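Local coordinates for protein polyprenyl synthetase (Nonlabens dokdonensis, PDB 6KD7) that probably condenses isopentenyl pyrophosphate with allylic pyrophosphates to build geranylgeranyl pyrophosphate, using magnesium, at residues I242-N245 against D246-T249; E23-G26 against L27-V31; M262-E265 against Q266-K270. All coordinates share one frame; numbering follows the deposited sequence.

Interaction 1 (I242-N245 against D246-T249); sequences IENN and DCAT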
ATOM      1  N   ILE A 242      31.907  20.831  -6.007  1.00 39.93           N
ATOM      2  CA  ILE A 242      31.486  21.705  -4.887  1.00 39.89           C
ATOM      3  C   ILE A 242      32.697  22.344  -4.216  1.00 47.10           C
ATOM      4  O   ILE A 242      32.478  23.072  -3.259  1.00 53.80           O
ATOM      5  CB  ILE A 242      30.588  20.972  -3.874  1.00 37.95           C
ATOM      6  CG1 ILE A 242      31.291  19.817  -3.163  1.00 40.61           C
ATOM      7  CG2 ILE A 242      29.298  20.550  -4.555  1.00 41.84           C
ATOM      8  CD1 ILE A 242      30.624  19.394  -1.851  1.00 40.39           C
ATOM      9  N   GLU A 243      33.924  22.049  -4.637  1.00 50.52           N
ATOM     10  CA  GLU A 243      35.127  22.724  -4.074  1.00 51.21           C
ATOM     11  C   GLU A 243      35.163  24.168  -4.599  1.00 50.22           C
ATOM     12  O   GLU A 243      35.809  25.013  -3.982  1.00 54.45           O
ATOM     13  CB  GLU A 243      36.390  21.939  -4.410  1.00 51.41           C
ATOM     14  CG  GLU A 243      36.600  20.735  -3.498  1.00 53.81           C
ATOM     15  CD  GLU A 243      37.757  19.827  -3.897  1.00 52.77           C
ATOM     16  OE1 GLU A 243      38.295  20.010  -4.999  1.00 48.37           O
ATOM     17  OE2 GLU A 243      38.127  18.957  -3.098  1.00 48.04           O
ATOM     18  N   ASN A 244      34.377  24.424  -5.642  1.00 51.08           N
ATOM     19  CA  ASN A 244      34.275  25.760  -6.278  1.00 52.93           C
ATOM     20  C   ASN A 244      33.156  26.548  -5.592  1.00 59.48           C
ATOM     21  O   ASN A 244      31.990  26.264  -5.856  1.00 58.29           O
ATOM     22  CB  ASN A 244      34.008  25.610  -7.774  1.00 50.69           C
ATOM     23  CG  ASN A 244      34.143  26.911  -8.530  1.00 54.85           C
ATOM     24  OD1 ASN A 244      34.464  26.915  -9.710  1.00 46.58           O
ATOM     25  ND2 ASN A 244      33.897  28.013  -7.852  1.00 47.32           N
ATOM     26  N   ASN A 245      33.532  27.524  -4.767  1.00 62.40           N
ATOM     27  CA  ASN A 245      32.586  28.369  -3.984  1.00 60.23           C
ATOM     28  C   ASN A 245      31.603  29.097  -4.904  1.00 55.73           C
ATOM     29  O   ASN A 245      30.578  29.507  -4.395  1.00 59.30           O
ATOM     30  CB  ASN A 245      33.280  29.414  -3.122  1.00 64.68           C
ATOM     31  CG  ASN A 245      34.419  28.823  -2.331  1.00 77.34           C
ATOM     32  OD1 ASN A 245      34.232  27.863  -1.590  1.00 76.79           O
ATOM     33  ND2 ASN A 245      35.604  29.388  -2.501  1.00 86.89           N
ATOM     34  N   ASP A 246      31.881  29.258  -6.198  1.00 54.34           N
ATOM     35  CA  ASP A 246      30.908  29.857  -7.161  1.00 61.61           C
ATOM     36  C   ASP A 246      29.710  28.937  -7.446  1.00 59.01           C
ATOM     37  O   ASP A 246      28.629  29.471  -7.641  1.00 62.41           O
ATOM     38  CB  ASP A 246      31.558  30.196  -8.508  1.00 69.51           C
ATOM     39  CG  ASP A 246      32.621  31.282  -8.423  1.00 71.81           C
ATOM     40  OD1 ASP A 246      32.639  32.010  -7.408  1.00 61.51           O
ATOM     41  OD2 ASP A 246      33.437  31.372  -9.363  1.00 77.22           O
ATOM     42  N   CYS A 247      29.901  27.618  -7.546  1.00 60.85           N
ATOM     43  CA  CYS A 247      28.860  26.655  -8.003  1.00 57.33           C
ATOM     44  C   CYS A 247      28.227  25.950  -6.781  1.00 47.18           C
ATOM     45  O   CYS A 247      27.107  25.473  -6.893  1.00 61.59           O
ATOM     46  CB  CYS A 247      29.473  25.694  -9.024  1.00 54.59           C
ATOM     47  SG  CYS A 247      30.247  26.515 -10.451  1.00 69.47           S
ATOM     48  N   ALA A 248      28.896  25.927  -5.632  1.00 45.36           N
ATOM     49  CA  ALA A 248      28.679  24.962  -4.530  1.00 44.83           C
ATOM     50  C   ALA A 248      27.242  25.048  -4.011  1.00 47.06           C
ATOM     51  O   ALA A 248      26.595  24.008  -3.877  1.00 47.02           O
ATOM     52  CB  ALA A 248      29.656  25.206  -3.405  1.00 43.57           C
ATOM     53  N   THR A 249      26.761  26.249  -3.709  1.00 48.52           N
ATOM     54  CA  THR A 249      25.425  26.442  -3.095  1.00 45.21           C
ATOM     55  C   THR A 249      24.346  25.916  -4.039  1.00 43.60           C
ATOM     56  O   THR A 249      23.508  25.141  -3.573  1.00 42.06           O
ATOM     57  CB  THR A 249      25.149  27.892  -2.705  1.00 47.81           C
ATOM     58  OG1 THR A 249      25.861  28.095  -1.492  1.00 54.54           O
ATOM     59  CG2 THR A 249      23.690  28.162  -2.416  1.00 51.96           C
TER

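Interaction 2 (E23-G26 against L27-V31); sequences EPAG and LYDPV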
ATOM      1  N   GLU A  23      20.083 -28.976  -9.328  1.00 36.20           N
ATOM      2  CA  GLU A  23      18.941 -29.292  -8.432  1.00 37.22           C
ATOM      3  C   GLU A  23      19.276 -28.938  -6.981  1.00 35.31           C
ATOM      4  O   GLU A  23      20.359 -29.301  -6.555  1.00 31.93           O
ATOM      5  CB  GLU A  23      18.541 -30.755  -8.583  1.00 43.82           C
ATOM      6  CG  GLU A  23      17.831 -31.044  -9.885  1.00 53.21           C
ATOM      7  CD  GLU A  23      17.690 -32.525 -10.177  1.00 69.90           C
ATOM      8  OE1 GLU A  23      16.913 -32.876 -11.082  1.00 70.84           O
ATOM      9  OE2 GLU A  23      18.363 -33.325  -9.501  1.00 74.41           O
ATOM     10  N   PRO A  24      18.382 -28.286  -6.204  1.00 31.44           N
ATOM     11  CA  PRO A  24      17.055 -27.856  -6.660  1.00 28.08           C
ATOM     12  C   PRO A  24      17.075 -26.620  -7.573  1.00 27.72           C
ATOM     13  O   PRO A  24      17.796 -25.717  -7.300  1.00 28.91           O
ATOM     14  CB  PRO A  24      16.309 -27.565  -5.358  1.00 27.58           C
ATOM     15  CG  PRO A  24      17.388 -27.105  -4.433  1.00 29.32           C
ATOM     16  CD  PRO A  24      18.601 -27.918  -4.815  1.00 31.17           C
ATOM     17  N   ALA A  25      16.215 -26.621  -8.585  1.00 28.30           N
ATOM     18  CA  ALA A  25      16.166 -25.562  -9.613  1.00 29.73           C
ATOM     19  C   ALA A  25      15.904 -24.199  -8.971  1.00 26.05           C
ATOM     20  O   ALA A  25      16.509 -23.251  -9.420  1.00 24.51           O
ATOM     21  CB  ALA A  25      15.114 -25.901 -10.632  1.00 30.93           C
ATOM     22  N   GLY A  26      15.049 -24.139  -7.953  1.00 24.81           N
ATOM     23  CA  GLY A  26      14.733 -22.869  -7.257  1.00 25.42           C
ATOM     24  C   GLY A  26      15.971 -22.183  -6.687  1.00 26.74           C
ATOM     25  O   GLY A  26      15.962 -20.930  -6.470  1.00 27.09           O
ATOM     26  N   LEU A  27      17.009 -22.967  -6.392  1.00 25.77           N
ATOM     27  CA  LEU A  27      18.277 -22.400  -5.901  1.00 25.73           C
ATOM     28  C   LEU A  27      19.232 -22.097  -7.071  1.00 23.14           C
ATOM     29  O   LEU A  27      19.885 -21.026  -7.050  1.00 26.51           O
ATOM     30  CB  LEU A  27      18.889 -23.415  -4.943  1.00 24.56           C
ATOM     31  CG  LEU A  27      20.147 -22.900  -4.274  1.00 26.29           C
ATOM     32  CD1 LEU A  27      19.804 -21.714  -3.370  1.00 25.01           C
ATOM     33  CD2 LEU A  27      20.836 -24.013  -3.485  1.00 27.61           C
ATOM     34  N   TYR A  28      19.413 -23.031  -8.011  1.00 23.95           N
ATOM     35  CA  TYR A  28      20.557 -22.978  -8.971  1.00 24.90           C
ATOM     36  C   TYR A  28      20.145 -22.348 -10.312  1.00 24.87           C
ATOM     37  O   TYR A  28      21.035 -21.742 -10.942  1.00 26.20           O
ATOM     38  CB  TYR A  28      21.190 -24.361  -9.148  1.00 26.82           C
ATOM     39  CG  TYR A  28      21.889 -24.876  -7.912  1.00 27.01           C
ATOM     40  CD1 TYR A  28      23.031 -24.255  -7.420  1.00 26.37           C
ATOM     41  CD2 TYR A  28      21.437 -26.003  -7.244  1.00 27.84           C
ATOM     42  CE1 TYR A  28      23.709 -24.736  -6.310  1.00 27.31           C
ATOM     43  CE2 TYR A  28      22.100 -26.484  -6.119  1.00 27.43           C
ATOM     44  CZ  TYR A  28      23.254 -25.872  -5.675  1.00 27.38           C
ATOM     45  OH  TYR A  28      23.870 -26.340  -4.557  1.00 30.54           O
ATOM     46  N   ASP A  29      18.868 -22.368 -10.704  1.00 26.36           N
ATOM     47  CA  ASP A  29      18.454 -21.727 -11.993  1.00 28.59           C
ATOM     48  C   ASP A  29      18.931 -20.278 -12.051  1.00 25.88           C
ATOM     49  O   ASP A  29      19.543 -19.868 -13.028  1.00 24.64           O
ATOM     50  CB  ASP A  29      16.943 -21.687 -12.207  1.00 30.24           C
ATOM     51  CG  ASP A  29      16.328 -22.994 -12.642  1.00 33.04           C
ATOM     52  OD1 ASP A  29      17.098 -23.962 -12.931  1.00 30.63           O
ATOM     53  OD2 ASP A  29      15.069 -23.028 -12.671  1.00 35.02           O
ATOM     54  N   PRO A  30      18.772 -19.470 -10.975  1.00 24.46           N
ATOM     55  CA  PRO A  30      19.256 -18.108 -10.994  1.00 23.49           C
ATOM     56  C   PRO A  30      20.776 -17.997 -11.073  1.00 24.31           C
ATOM     57  O   PRO A  30      21.261 -16.960 -11.507  1.00 23.40           O
ATOM     58  CB  PRO A  30      18.702 -17.475  -9.705  1.00 23.24           C
ATOM     59  CG  PRO A  30      17.663 -18.420  -9.217  1.00 24.18           C
ATOM     60  CD  PRO A  30      18.126 -19.788  -9.695  1.00 25.71           C
ATOM     61  N   VAL A  31      21.527 -19.025 -10.688  1.00 25.90           N
ATOM     62  CA  VAL A  31      23.005 -18.931 -10.816  1.00 24.86           C
ATOM     63  C   VAL A  31      23.341 -18.970 -12.313  1.00 23.93           C
ATOM     64  O   VAL A  31      24.130 -18.136 -12.775  1.00 23.30           O
ATOM     65  CB  VAL A  31      23.712 -20.070 -10.079  1.00 29.36           C
ATOM     66  CG1 VAL A  31      25.222 -20.008 -10.318  1.00 29.38           C
ATOM     67  CG2 VAL A  31      23.370 -20.076  -8.594  1.00 27.18           C
TER

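Interaction 3 (M262-E265 against Q266-K270); sequences MTEE and QIDEK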
ATOM      1  N   MET A 262       9.754  14.981  -8.268  1.00 38.77           N
ATOM      2  CA  MET A 262      10.035  15.641  -9.573  1.00 38.56           C
ATOM      3  C   MET A 262       9.337  14.885 -10.706  1.00 35.70           C
ATOM      4  O   MET A 262       9.087  13.683 -10.561  1.00 35.03           O
ATOM      5  CB  MET A 262      11.543  15.706  -9.826  1.00 42.31           C
ATOM      6  CG  MET A 262      12.277  16.309  -8.659  1.00 47.40           C
ATOM      7  SD  MET A 262      14.087  16.340  -8.865  1.00 40.40           S
ATOM      8  CE  MET A 262      14.185  17.600 -10.127  1.00 44.26           C
ATOM      9  N   THR A 263       8.940  15.634 -11.725  1.00 39.28           N
ATOM     10  CA  THR A 263       8.507  15.138 -13.056  1.00 44.59           C
ATOM     11  C   THR A 263       9.733  14.754 -13.900  1.00 51.59           C
ATOM     12  O   THR A 263      10.826  15.367 -13.660  1.00 42.38           O
ATOM     13  CB  THR A 263       7.781  16.287 -13.750  1.00 48.63           C
ATOM     14  OG1 THR A 263       8.695  17.376 -13.908  1.00 44.70           O
ATOM     15  CG2 THR A 263       6.591  16.775 -12.949  1.00 52.18           C
ATOM     16  N   GLU A 264       9.544  13.892 -14.916  1.00 58.21           N
ATOM     17  CA  GLU A 264      10.580  13.517 -15.922  1.00 54.76           C
ATOM     18  C   GLU A 264      11.348  14.758 -16.375  1.00 52.05           C
ATOM     19  O   GLU A 264      12.608  14.769 -16.325  1.00 55.46           O
ATOM     20  CB  GLU A 264       9.967  12.766 -17.107  1.00 61.52           C
ATOM     21  CG  GLU A 264       9.969  11.252 -16.909  1.00 71.26           C
ATOM     22  CD  GLU A 264      11.284  10.715 -16.337  1.00 83.44           C
ATOM     23  OE1 GLU A 264      11.262  10.176 -15.209  1.00 70.38           O
ATOM     24  OE2 GLU A 264      12.354  10.890 -16.990  1.00 81.42           O
ATOM     25  N   GLU A 265      10.622  15.800 -16.733  1.00 45.30           N
ATOM     26  CA  GLU A 265      11.201  16.989 -17.396  1.00 48.50           C
ATOM     27  C   GLU A 265      12.066  17.738 -16.386  1.00 52.74           C
ATOM     28  O   GLU A 265      13.084  18.383 -16.794  1.00 48.55           O
ATOM     29  CB  GLU A 265      10.072  17.857 -17.954  1.00 58.96           C
ATOM     30  CG  GLU A 265       8.902  17.016 -18.448  1.00 68.82           C
ATOM     31  CD  GLU A 265       8.333  17.571 -19.730  1.00 84.94           C
ATOM     32  OE1 GLU A 265       7.939  18.748 -19.692  1.00 97.70           O
ATOM     33  OE2 GLU A 265       8.347  16.851 -20.768  1.00 85.51           O
ATOM     34  N   GLN A 266      11.671  17.685 -15.105  1.00 49.79           N
ATOM     35  CA  GLN A 266      12.432  18.363 -14.019  1.00 49.75           C
ATOM     36  C   GLN A 266      13.743  17.586 -13.827  1.00 37.27           C
ATOM     37  O   GLN A 266      14.796  18.238 -13.633  1.00 39.04           O
ATOM     38  CB  GLN A 266      11.577  18.492 -12.745  1.00 51.63           C
ATOM     39  CG  GLN A 266      10.483  19.539 -12.902  1.00 52.95           C
ATOM     40  CD  GLN A 266       9.387  19.567 -11.856  1.00 52.65           C
ATOM     41  OE1 GLN A 266       9.046  18.560 -11.208  1.00 38.64           O
ATOM     42  NE2 GLN A 266       8.836  20.771 -11.706  1.00 48.17           N
ATOM     43  N   ILE A 267      13.655  16.258 -13.885  1.00 36.39           N
ATOM     44  CA  ILE A 267      14.820  15.342 -13.716  1.00 41.70           C
ATOM     45  C   ILE A 267      15.802  15.625 -14.868  1.00 41.88           C
ATOM     46  O   ILE A 267      16.975  15.994 -14.577  1.00 37.12           O
ATOM     47  CB  ILE A 267      14.328  13.890 -13.629  1.00 39.74           C
ATOM     48  CG1 ILE A 267      13.555  13.698 -12.318  1.00 37.05           C
ATOM     49  CG2 ILE A 267      15.497  12.913 -13.785  1.00 43.44           C
ATOM     50  CD1 ILE A 267      12.898  12.328 -12.152  1.00 36.49           C
ATOM     51  N   ASP A 268      15.288  15.662 -16.098  1.00 41.00           N
ATOM     52  CA  ASP A 268      16.122  15.959 -17.289  1.00 42.56           C
ATOM     53  C   ASP A 268      16.719  17.361 -17.151  1.00 41.94           C
ATOM     54  O   ASP A 268      17.903  17.500 -17.411  1.00 45.31           O
ATOM     55  CB  ASP A 268      15.321  15.813 -18.581  1.00 46.75           C
ATOM     56  CG  ASP A 268      14.957  14.375 -18.882  1.00 50.73           C
ATOM     57  OD1 ASP A 268      15.505  13.498 -18.227  1.00 65.71           O
ATOM     58  OD2 ASP A 268      14.125  14.152 -19.760  1.00 55.87           O
ATOM     59  N   GLU A 269      15.946  18.351 -16.697  1.00 39.48           N
ATOM     60  CA  GLU A 269      16.541  19.703 -16.534  1.00 39.34           C
ATOM     61  C   GLU A 269      17.617  19.669 -15.452  1.00 36.49           C
ATOM     62  O   GLU A 269      18.597  20.403 -15.580  1.00 36.34           O
ATOM     63  CB  GLU A 269      15.526  20.816 -16.282  1.00 46.36           C
ATOM     64  CG  GLU A 269      16.210  22.163 -16.150  1.00 49.79           C
ATOM     65  CD  GLU A 269      15.331  23.364 -15.870  1.00 51.88           C
ATOM     66  OE1 GLU A 269      15.866  24.391 -15.444  1.00 53.69           O
ATOM     67  OE2 GLU A 269      14.130  23.263 -16.078  1.00 48.61           O
ATOM     68  N   LYS A 270      17.380  18.910 -14.385  1.00 35.79           N
ATOM     69  CA  LYS A 270      18.375  18.795 -13.296  1.00 37.19           C
ATOM     70  C   LYS A 270      19.657  18.179 -13.867  1.00 31.57           C
ATOM     71  O   LYS A 270      20.723  18.708 -13.597  1.00 34.86           O
ATOM     72  CB  LYS A 270      17.826  17.893 -12.189  1.00 34.80           C
ATOM     73  CG  LYS A 270      18.780  17.662 -11.029  1.00 35.47           C
ATOM     74  CD  LYS A 270      18.250  16.748  -9.962  1.00 37.13           C
ATOM     75  CE  LYS A 270      19.200  16.607  -8.798  1.00 37.48           C
ATOM     76  NZ  LYS A 270      18.637  15.761  -7.730  1.00 36.79           N
TER

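Interaction 1 (I242-N245 against D246-T249)
A248 packs its methyl group into the turn made by I242 and N244, where CB lies 3.5 Å from I242 O and at the same separation, 3.5 Å, from N244 O. This is the tight part of the contact. The side chains of I242 and A248 meet only loosely, CB to CB at 4.4 Å, and the I242 side chain also touches L251 and K252 of helix 248-254. N244 O takes the N-H of C247 at 3.0 Å, with an angle of 147° at the hydrogen. A second bond, from A248 N to N244 O, is weak, bent to 125°. C247 is buried, and its side chain packs on F277 and S281 of helix 264-281.

The solvent side is looser. N245 and D246 form the exposed bend. The amide of N244 crosses the D246 carboxylate with the planes well turned from each other, and N244 also touches S281. E243 looks the other way and pairs with K240 in a salt bridge. The chemistry is thus mostly backbone: a single carbonyl oxygen receives one good N-H bond and one weak one, where the chain passes from the loop after helix 236-241 into helix 248-254, while the side chains of E243, N245 and D246 remain at the surface.

Interaction 2 (E23-G26 against L27-V31)
The ring of Y28 meets E23 at its edge: E23 O lies 3.3 Å from Y28 CE2, near the ring plane. On one face sits its own neighbour L27, whose CD2 is 3.7 Å above the plane, shifted toward the rim. P24 comes in obliquely, CD to Y28 CE2 at 4.0 Å, while its CG runs alongside L27 CB, the two side chains pointing the same way. A cis peptide bond precedes P24, which occupies the N-cap position of helix 25-35. Its carbonyl oxygen receives two N-H groups: L27 N from above the carbonyl plane at 3.0 Å, and Y28 N within the plane at 3.2 Å. The next turn continues with D29 N to A25 O, 2.8 Å and fairly straight at 159°. With chi1 at -77°, the carboxylate of D29 folds back beside A25, OD2 to A25 CB at 3.5 Å. Regular bonding is broken at P30 and V31, V31 N bonding Y28 O instead. Y28 OH hydrogen-bonds E142 of the second subunit, so this helix start lies at a subunit interface. Within its own chain it rests on helix 100-116, through L27 on L105 and the bond from T106 OG1 to L27 O.

Interaction 3 (M262-E265 against Q266-K270)
Q266 folds back over T263, and its side chain can be followed outward. CB passes 3.3 Å from T263 OG1; CG comes to 3.0 Å from the same oxygen, unusually close; CD lies 3.1 Å from it. OE1 then accepts the backbone N-H of T263 at 3.0 Å, almost straight at 175°, with the donor tilted 21° from the amide's carbonyl plane. At the tip, NE2 donates to T220 O of the third subunit. In return T263 OG1 accepts from Q266 N at 3.2 Å: a capping box at the N-terminus of helix 264-281. The threonine hydroxyl is set for this by chi1 of 61°, which places it between the backbone N and the carbonyl carbon. M262, the residue before the cap, lies against the first turn, CB to I267 CG1 at 3.8 Å; a bend at chi3 brings CE to 3.6 Å from Q266 O. E264 and D268 carry like charges, E264 OE2 to D268 OD1 4.3 Å apart. The third subunit packs F221 on M262 and Q266. In its own chain, I267 touches F259 and R230, and K270 touches I229 of helix 227-230, its NZ hydrogen-bonded to N232 OD1.

Overall arrangement
All three contacts mark the beginning of a helix in this mainly helical prenyl synthase fold. Interactions 1 and 3 lie on the same side of the chain's centre, their centres about 22 Å apart and nearest atoms about 11 Å; helices 248-254 and 264-281 follow each other in the chain, and the second also touches interaction 1. Interaction 2 is remote: its centre is about 51 Å from that of interaction 1, across the chain's centre, and about 41 Å from that of interaction 3. None contributes a residue to the pyrophosphate pocket of R43, H72, L76, R88 and F205. Interactions 2 and 3 instead meet other subunits, the second and third respectively.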